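Local atomic coordinates of ATP-dependent RNA helicase HrpB (Escherichia coli, PDB entry 6EUD), a protein that hydrolyses ATP to ADP and phosphate as an RNA helicase of the DExH-box class that binds single-stranded RNA. Residues A[182-187]-A[330-335]; A[290-295]-A[321-326]; A[752-757]-A[767-772]. All coordinates share one frame; numbering follows the deposited sequence.

Interaction 1: A[182-187]-A[330-335]; sequences RSFPVE and LEPGIS
Phe184 lies with one ring face against the backbone of Glu331, just ahead of the point where 186-190 and 333-337 pair as parallel strands of the sheet in the second, RecA-like helicase domain. Glu331 CA stands over the middle of the ring, 3.8 Å from the Phe184 ring centroid and close to the ring normal, a CH-pi contact. Phe184 CG is anti to its own carbonyl carbon (chi1 -70°), a setting that brings it to 3.5 Å from Glu331 C. Pro332 CD meets Phe184 CD1 at 3.5 Å, the two side chains crossing obliquely; across the ring from CD1, Leu330 O comes to 3.5 Å from Phe184 CE2, again at a slant to the ring.

Farther along, Val186 and Glu187 send their side chains to opposite faces of the sheet. Gly333, the bridge partner of Val186, adds no side chain to that face, and Val186 CG1, anti to its backbone N (chi1 177°), reaches forward to pack 3.7 Å from Ser335 CB. Glu187 shares the other face with Ile334, while its carboxylate forms a salt bridge with Arg189. Gly333 N bonds to Pro185 O, and Glu187 N to Gly333 O. The last backbone bond runs from Ser335 N to Glu187 O, 2.8 Å.

Interaction 2: A[290-295]-A[321-326]; sequences VVDCAQ and TQRAGR
Motif VI of the helicase core, here reading QRAGRAGR from Gln322, sends Arg323 from helix 317-325 to Asp292, just before strand 287-302 is interrupted, in the second RecA-like domain. Arg323 NH1 donates to Asp292 OD1 at 2.7 Å, a buried salt bridge. The chain of Arg323 runs extended from CG to NE and meets Asp292 at about a right angle, with Arg323 CD only 3.2 Å from Asp292 OD1. Carboxylate and guanidinium are turned 75° apart: OD1 lies almost in the guanidinium plane, while NH1 approaches OD1 on its syn side, 24° out of the carboxylate plane. From the opposite face of the carboxylate Ala294 N, 2.9 Å from Asp292 OD1, donates as well and closes an Asx turn. A water accepts from Arg323 NH1 and donates to Gln295 O, bridging the helix to the chain beyond that turn.

Nearer the start of the strand, both methyls of Val290 meet Arg323 O: Val290 CG2 lies 3.6 Å and CG1 3.7 Å from it. Val290 CG2 also touches CB of Arg326; the guanidinium of that residue leads away to pass near Thr32 of the predicted ATP site, consistent with the arginine-finger role of motif VI in related helicases.

Glu279 forms a salt bridge with Arg323 NE, and His337 ND1 is hydrogen-bonded to Asp292 OD2. Held at both NE and NH1, the Arg323 guanidinium is fixed in rotation; Asp292 takes Arg323 NH1 and Ala294 N on OD1 and His337 on OD2, which would tie motif VI to the sheet.

Interaction 3: A[752-757]-A[767-772]; sequences PLVLEL and ITRDLS
Leu755 and Thr768 form an antiparallel hydrogen-bonded pair, Leu755 N lying 2.6 Å from Thr768 O and Thr768 N 3.0 Å from Leu755 O; Glu756 and Ile767 make the next, non-hydrogen-bonded pair. Val754 CG1, anti to its backbone N (chi1 172°), meets Ile767 CG2 at 3.6 Å, the two branches crossing at a slant. The other methyl, Val754 CG2, turns to Arg769 CB. Arg769 then stretches out from CG to NE past Pro752, with Pro752 CG 4.1 Å from Arg769 CD, and its NH1 donates to a water that in turn donates to Pro752 O. On the face of the sheet that carries Leu755 and Thr768, Leu755 CD1 reaches Leu771 CB at 4.0 Å, and Leu757 CD1 touches Thr768 CG2 at the same distance. Glu756 has its salt-bridge partner in Arg721.

Thr768 OG1 accepts from Asp770 N at 3.0 Å, an ST turn that swings the chain out of the strand, and Asn743 accepts from Leu771 N through OD1 and donates to Leu753 O through ND2. The whole is a beta hairpin, strands 751-758 and 764-768, whose second arm runs through the turn into helix 771-776 and lays Leu771 over the sheet of the HrpB C-terminal region.

In the fold
From the N terminus, the chain leaves the first RecA-like domain and enters 182-187, which pairs with 330-335; interaction 1 thus closes a loop of 142 residues. Interaction 2 falls within that loop, joining strand 287-302 to helix 317-325, the helix directly before strand 333-337. The two meet in one sheet: strand 333-337 lies between 186-190 and 287-302, Ile334 O is 2.9 Å from Val290 N, and Val186 CG2 packs against Ala324 O. Interaction 3 follows in series, closing a hairpin of 751-758 and 764-768 in the HrpB C-terminal region. Its centre is about 71 Å from that of interaction 1 and 64 Å from that of interaction 2.

Interaction 1: A[182-187]-A[330-335]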
# COMPACT_ATOMS: atom_id res chain seq x y z
N ARG A 182 -31.80 0.14 22.36
CA ARG A 182 -32.92 0.18 21.43
C ARG A 182 -32.46 0.82 20.13
O ARG A 182 -31.99 1.96 20.11
CB ARG A 182 -34.10 0.94 22.03
CG ARG A 182 -34.71 0.24 23.25
CD ARG A 182 -35.99 0.89 23.68
NE ARG A 182 -37.09 -0.08 23.78
CZ ARG A 182 -37.49 -0.64 24.92
NH1 ARG A 182 -36.92 -0.31 26.06
NH2 ARG A 182 -38.50 -1.51 24.92
N SER A 183 -32.58 0.07 19.05
CA SER A 183 -32.29 0.58 17.72
C SER A 183 -33.55 0.48 16.87
O SER A 183 -34.05 -0.60 16.58
CB SER A 183 -31.12 -0.19 17.11
OG SER A 183 -31.21 -1.56 17.47
N PHE A 184 -34.06 1.64 16.48
CA PHE A 184 -35.34 1.71 15.81
C PHE A 184 -35.17 1.51 14.33
O PHE A 184 -34.11 1.80 13.78
CB PHE A 184 -36.02 3.06 16.10
CG PHE A 184 -36.50 3.19 17.51
CD1 PHE A 184 -37.80 2.88 17.84
CD2 PHE A 184 -35.63 3.60 18.52
CE1 PHE A 184 -38.25 2.98 19.14
CE2 PHE A 184 -36.08 3.71 19.83
CZ PHE A 184 -37.39 3.40 20.13
N PRO A 185 -36.21 0.98 13.67
CA PRO A 185 -36.14 0.91 12.21
C PRO A 185 -35.95 2.28 11.57
O PRO A 185 -36.51 3.29 11.99
CB PRO A 185 -37.49 0.29 11.82
CG PRO A 185 -38.33 0.36 13.08
CD PRO A 185 -37.38 0.28 14.20
N VAL A 186 -35.13 2.28 10.53
CA VAL A 186 -34.88 3.47 9.76
C VAL A 186 -35.18 3.21 8.28
O VAL A 186 -34.61 2.32 7.67
CB VAL A 186 -33.43 3.95 9.93
CG1 VAL A 186 -33.17 5.16 9.06
CG2 VAL A 186 -33.12 4.24 11.41
N GLU A 187 -36.07 4.00 7.71
CA GLU A 187 -36.36 3.86 6.30
C GLU A 187 -35.19 4.43 5.51
O GLU A 187 -34.69 5.50 5.85
CB GLU A 187 -37.66 4.56 5.96
CG GLU A 187 -38.07 4.47 4.52
CD GLU A 187 -39.00 5.60 4.14
OE1 GLU A 187 -39.72 6.09 5.03
OE2 GLU A 187 -39.02 6.01 2.96
N LEU A 330 -33.50 7.28 18.70
CA LEU A 330 -34.57 7.94 19.45
C LEU A 330 -35.97 7.35 19.21
O LEU A 330 -36.73 7.09 20.16
CB LEU A 330 -34.58 9.43 19.10
CG LEU A 330 -35.64 10.22 19.85
CD1 LEU A 330 -35.31 10.20 21.35
CD2 LEU A 330 -35.68 11.63 19.31
N GLU A 331 -36.26 7.13 17.94
CA GLU A 331 -37.59 6.75 17.47
C GLU A 331 -37.36 6.25 16.05
O GLU A 331 -36.24 6.38 15.54
CB GLU A 331 -38.54 7.95 17.50
CG GLU A 331 -38.06 9.17 16.70
CD GLU A 331 -38.99 10.38 16.80
OE1 GLU A 331 -40.23 10.21 16.77
OE2 GLU A 331 -38.49 11.52 16.93
N PRO A 332 -38.39 5.66 15.41
CA PRO A 332 -38.27 5.32 13.99
C PRO A 332 -37.87 6.52 13.16
O PRO A 332 -38.46 7.61 13.31
CB PRO A 332 -39.68 4.86 13.61
CG PRO A 332 -40.23 4.33 14.90
CD PRO A 332 -39.68 5.22 15.97
N GLY A 333 -36.88 6.32 12.29
CA GLY A 333 -36.26 7.42 11.59
C GLY A 333 -36.17 7.20 10.11
O GLY A 333 -36.74 6.26 9.57
N ILE A 334 -35.46 8.10 9.44
CA ILE A 334 -35.34 8.11 7.99
C ILE A 334 -33.91 8.49 7.63
O ILE A 334 -33.35 9.43 8.21
CB ILE A 334 -36.31 9.13 7.35
CG1 ILE A 334 -37.75 8.91 7.84
CG2 ILE A 334 -36.25 9.07 5.82
CD1 ILE A 334 -38.70 9.98 7.36
N SER A 335 -33.32 7.76 6.69
CA SER A 335 -31.97 8.04 6.22
C SER A 335 -31.99 8.23 4.70
O SER A 335 -32.51 7.39 3.96
CB SER A 335 -31.04 6.89 6.59
OG SER A 335 -29.70 7.14 6.20

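Interaction 2: A[290-295]-A[321-326]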
# COMPACT_ATOMS: atom_id res chain seq x y z
N VAL A 290 -31.31 11.33 8.94
CA VAL A 290 -29.94 11.39 8.50
C VAL A 290 -29.85 11.71 6.99
O VAL A 290 -30.64 11.23 6.16
CB VAL A 290 -29.21 10.06 8.84
CG1 VAL A 290 -27.95 9.87 8.00
CG2 VAL A 290 -28.89 9.99 10.35
N VAL A 291 -28.90 12.56 6.64
CA VAL A 291 -28.55 12.73 5.25
C VAL A 291 -27.09 12.36 5.11
O VAL A 291 -26.22 12.95 5.74
CB VAL A 291 -28.82 14.17 4.71
CG1 VAL A 291 -28.35 14.29 3.26
CG2 VAL A 291 -30.31 14.52 4.84
N ASP A 292 -26.84 11.37 4.27
CA ASP A 292 -25.53 10.77 4.11
C ASP A 292 -25.01 11.01 2.68
O ASP A 292 -25.56 10.46 1.69
CB ASP A 292 -25.61 9.27 4.43
CG ASP A 292 -24.33 8.52 4.07
OD1 ASP A 292 -23.24 9.12 4.16
OD2 ASP A 292 -24.43 7.34 3.69
N CYS A 293 -23.98 11.84 2.56
CA CYS A 293 -23.40 12.14 1.25
C CYS A 293 -22.71 10.91 0.65
O CYS A 293 -22.39 10.90 -0.53
CB CYS A 293 -22.40 13.32 1.33
SG CYS A 293 -20.79 12.94 2.06
N ALA A 294 -22.48 9.90 1.48
CA ALA A 294 -21.83 8.62 1.12
C ALA A 294 -20.41 8.76 0.61
O ALA A 294 -19.93 7.88 -0.11
CB ALA A 294 -22.68 7.87 0.10
N GLN A 295 -19.72 9.83 1.00
CA GLN A 295 -18.34 10.06 0.58
C GLN A 295 -17.41 10.35 1.74
O GLN A 295 -17.65 11.26 2.52
CB GLN A 295 -18.28 11.20 -0.44
CG GLN A 295 -18.79 10.71 -1.77
CD GLN A 295 -18.80 11.76 -2.83
OE1 GLN A 295 -18.41 12.90 -2.59
NE2 GLN A 295 -19.26 11.38 -4.02
N THR A 321 -24.80 1.88 6.42
CA THR A 321 -25.78 1.30 7.33
C THR A 321 -25.56 1.81 8.75
O THR A 321 -26.52 2.13 9.46
CB THR A 321 -25.72 -0.24 7.29
OG1 THR A 321 -26.18 -0.68 6.01
CG2 THR A 321 -26.60 -0.84 8.35
N GLN A 322 -24.31 1.93 9.17
CA GLN A 322 -24.02 2.49 10.48
C GLN A 322 -24.52 3.95 10.55
O GLN A 322 -25.10 4.37 11.54
CB GLN A 322 -22.54 2.39 10.80
CG GLN A 322 -22.13 2.96 12.14
CD GLN A 322 -22.58 2.12 13.33
OE1 GLN A 322 -22.79 0.91 13.20
NE2 GLN A 322 -22.71 2.76 14.49
N ARG A 323 -24.32 4.70 9.46
CA ARG A 323 -24.78 6.08 9.38
C ARG A 323 -26.30 6.19 9.43
O ARG A 323 -26.84 7.07 10.08
CB ARG A 323 -24.28 6.74 8.10
CG ARG A 323 -22.84 7.08 8.14
CD ARG A 323 -22.32 7.62 6.81
NE ARG A 323 -20.88 7.85 6.93
CZ ARG A 323 -20.16 8.58 6.10
NH1 ARG A 323 -20.72 9.18 5.07
NH2 ARG A 323 -18.86 8.73 6.32
N ALA A 324 -26.98 5.29 8.72
CA ALA A 324 -28.43 5.25 8.74
C ALA A 324 -28.96 4.99 10.16
O ALA A 324 -29.95 5.59 10.58
CB ALA A 324 -28.94 4.19 7.78
N GLY A 325 -28.28 4.12 10.90
CA GLY A 325 -28.71 3.75 12.23
C GLY A 325 -28.60 4.89 13.23
O GLY A 325 -29.17 4.81 14.32
N ARG A 326 -27.86 5.93 12.86
CA ARG A 326 -27.81 7.14 13.68
C ARG A 326 -29.15 7.91 13.65
O ARG A 326 -29.38 8.80 14.48
CB ARG A 326 -26.63 8.04 13.26
CG ARG A 326 -25.25 7.49 13.65
CD ARG A 326 -25.40 6.51 14.79
NE ARG A 326 -24.28 6.48 15.71
CZ ARG A 326 -24.21 5.61 16.72
NH1 ARG A 326 -25.19 4.73 16.88
NH2 ARG A 326 -23.17 5.62 17.55
O HOH W 1 -19.31 11.69 4.45

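Interaction 3: A[752-757]-A[767-772]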
# COMPACT_ATOMS: atom_id res chain seq x y z
N PRO A 752 0.46 -32.42 -28.06
CA PRO A 752 0.57 -33.03 -29.39
C PRO A 752 1.03 -32.00 -30.42
O PRO A 752 0.65 -30.83 -30.33
CB PRO A 752 -0.86 -33.53 -29.66
CG PRO A 752 -1.75 -32.61 -28.83
CD PRO A 752 -0.93 -32.16 -27.64
N LEU A 753 1.86 -32.43 -31.36
CA LEU A 753 2.28 -31.57 -32.46
C LEU A 753 1.14 -31.38 -33.46
O LEU A 753 0.45 -32.33 -33.82
CB LEU A 753 3.51 -32.15 -33.16
CG LEU A 753 4.75 -32.15 -32.27
CD1 LEU A 753 5.87 -32.81 -32.99
CD2 LEU A 753 5.15 -30.72 -31.91
N VAL A 754 0.94 -30.16 -33.91
CA VAL A 754 -0.00 -29.96 -34.99
C VAL A 754 0.73 -30.36 -36.26
O VAL A 754 1.75 -29.76 -36.59
CB VAL A 754 -0.53 -28.51 -35.09
CG1 VAL A 754 -1.35 -28.33 -36.35
CG2 VAL A 754 -1.37 -28.14 -33.86
N LEU A 755 0.23 -31.40 -36.93
CA LEU A 755 0.86 -31.93 -38.13
C LEU A 755 0.32 -31.22 -39.36
O LEU A 755 -0.89 -31.24 -39.63
CB LEU A 755 0.62 -33.43 -38.28
CG LEU A 755 1.05 -34.36 -37.15
CD1 LEU A 755 0.82 -35.82 -37.56
CD2 LEU A 755 2.52 -34.10 -36.84
N GLU A 756 1.21 -30.60 -40.10
CA GLU A 756 0.81 -30.05 -41.38
C GLU A 756 1.21 -31.05 -42.45
O GLU A 756 2.33 -31.06 -42.95
CB GLU A 756 1.43 -28.68 -41.57
CG GLU A 756 0.89 -27.68 -40.52
CD GLU A 756 1.71 -26.39 -40.41
OE1 GLU A 756 2.95 -26.44 -40.47
OE2 GLU A 756 1.10 -25.30 -40.30
N LEU A 757 0.27 -31.93 -42.77
CA LEU A 757 0.51 -33.06 -43.65
C LEU A 757 0.51 -32.62 -45.10
O LEU A 757 -0.45 -32.04 -45.59
CB LEU A 757 -0.54 -34.14 -43.41
CG LEU A 757 -0.47 -34.74 -42.01
CD1 LEU A 757 -1.51 -35.84 -41.80
CD2 LEU A 757 0.93 -35.28 -41.79
N ILE A 767 -4.38 -30.40 -41.98
CA ILE A 767 -3.83 -29.95 -40.72
C ILE A 767 -4.52 -30.67 -39.56
O ILE A 767 -5.73 -30.54 -39.36
CB ILE A 767 -3.99 -28.45 -40.56
CG1 ILE A 767 -3.25 -27.72 -41.69
CG2 ILE A 767 -3.48 -28.00 -39.21
CD1 ILE A 767 -3.36 -26.19 -41.62
N THR A 768 -3.75 -31.44 -38.80
CA THR A 768 -4.34 -32.24 -37.73
C THR A 768 -3.39 -32.41 -36.55
O THR A 768 -2.15 -32.39 -36.70
CB THR A 768 -4.77 -33.63 -38.26
OG1 THR A 768 -5.46 -34.34 -37.23
CG2 THR A 768 -3.55 -34.45 -38.69
N ARG A 769 -3.96 -32.58 -35.37
CA ARG A 769 -3.15 -32.98 -34.24
C ARG A 769 -3.78 -34.22 -33.63
O ARG A 769 -3.46 -34.61 -32.52
CB ARG A 769 -3.01 -31.86 -33.20
CG ARG A 769 -4.29 -31.43 -32.55
CD ARG A 769 -3.98 -30.42 -31.48
NE ARG A 769 -5.21 -29.95 -30.84
CZ ARG A 769 -5.23 -29.15 -29.79
NH1 ARG A 769 -4.08 -28.72 -29.26
NH2 ARG A 769 -6.39 -28.77 -29.26
N ASP A 770 -4.68 -34.83 -34.40
CA ASP A 770 -5.25 -36.12 -34.05
C ASP A 770 -4.98 -37.08 -35.20
O ASP A 770 -5.91 -37.48 -35.92
CB ASP A 770 -6.75 -36.02 -33.78
CG ASP A 770 -7.11 -34.92 -32.78
OD1 ASP A 770 -7.14 -35.21 -31.57
OD2 ASP A 770 -7.39 -33.78 -33.21
N LEU A 771 -3.70 -37.42 -35.40
CA LEU A 771 -3.28 -38.26 -36.51
C LEU A 771 -4.10 -39.54 -36.61
O LEU A 771 -4.46 -39.95 -37.72
CB LEU A 771 -1.79 -38.60 -36.40
CG LEU A 771 -1.18 -39.57 -37.41
CD1 LEU A 771 -1.25 -39.05 -38.86
CD2 LEU A 771 0.26 -39.85 -37.01
N SER A 772 -4.40 -40.16 -35.47
CA SER A 772 -5.22 -41.37 -35.42
C SER A 772 -6.61 -41.17 -36.04
O SER A 772 -7.08 -42.03 -36.79
CB SER A 772 -5.36 -41.85 -33.97
OG SER A 772 -6.04 -43.08 -33.92
O HOH W 2 -1.45 -29.41 -29.39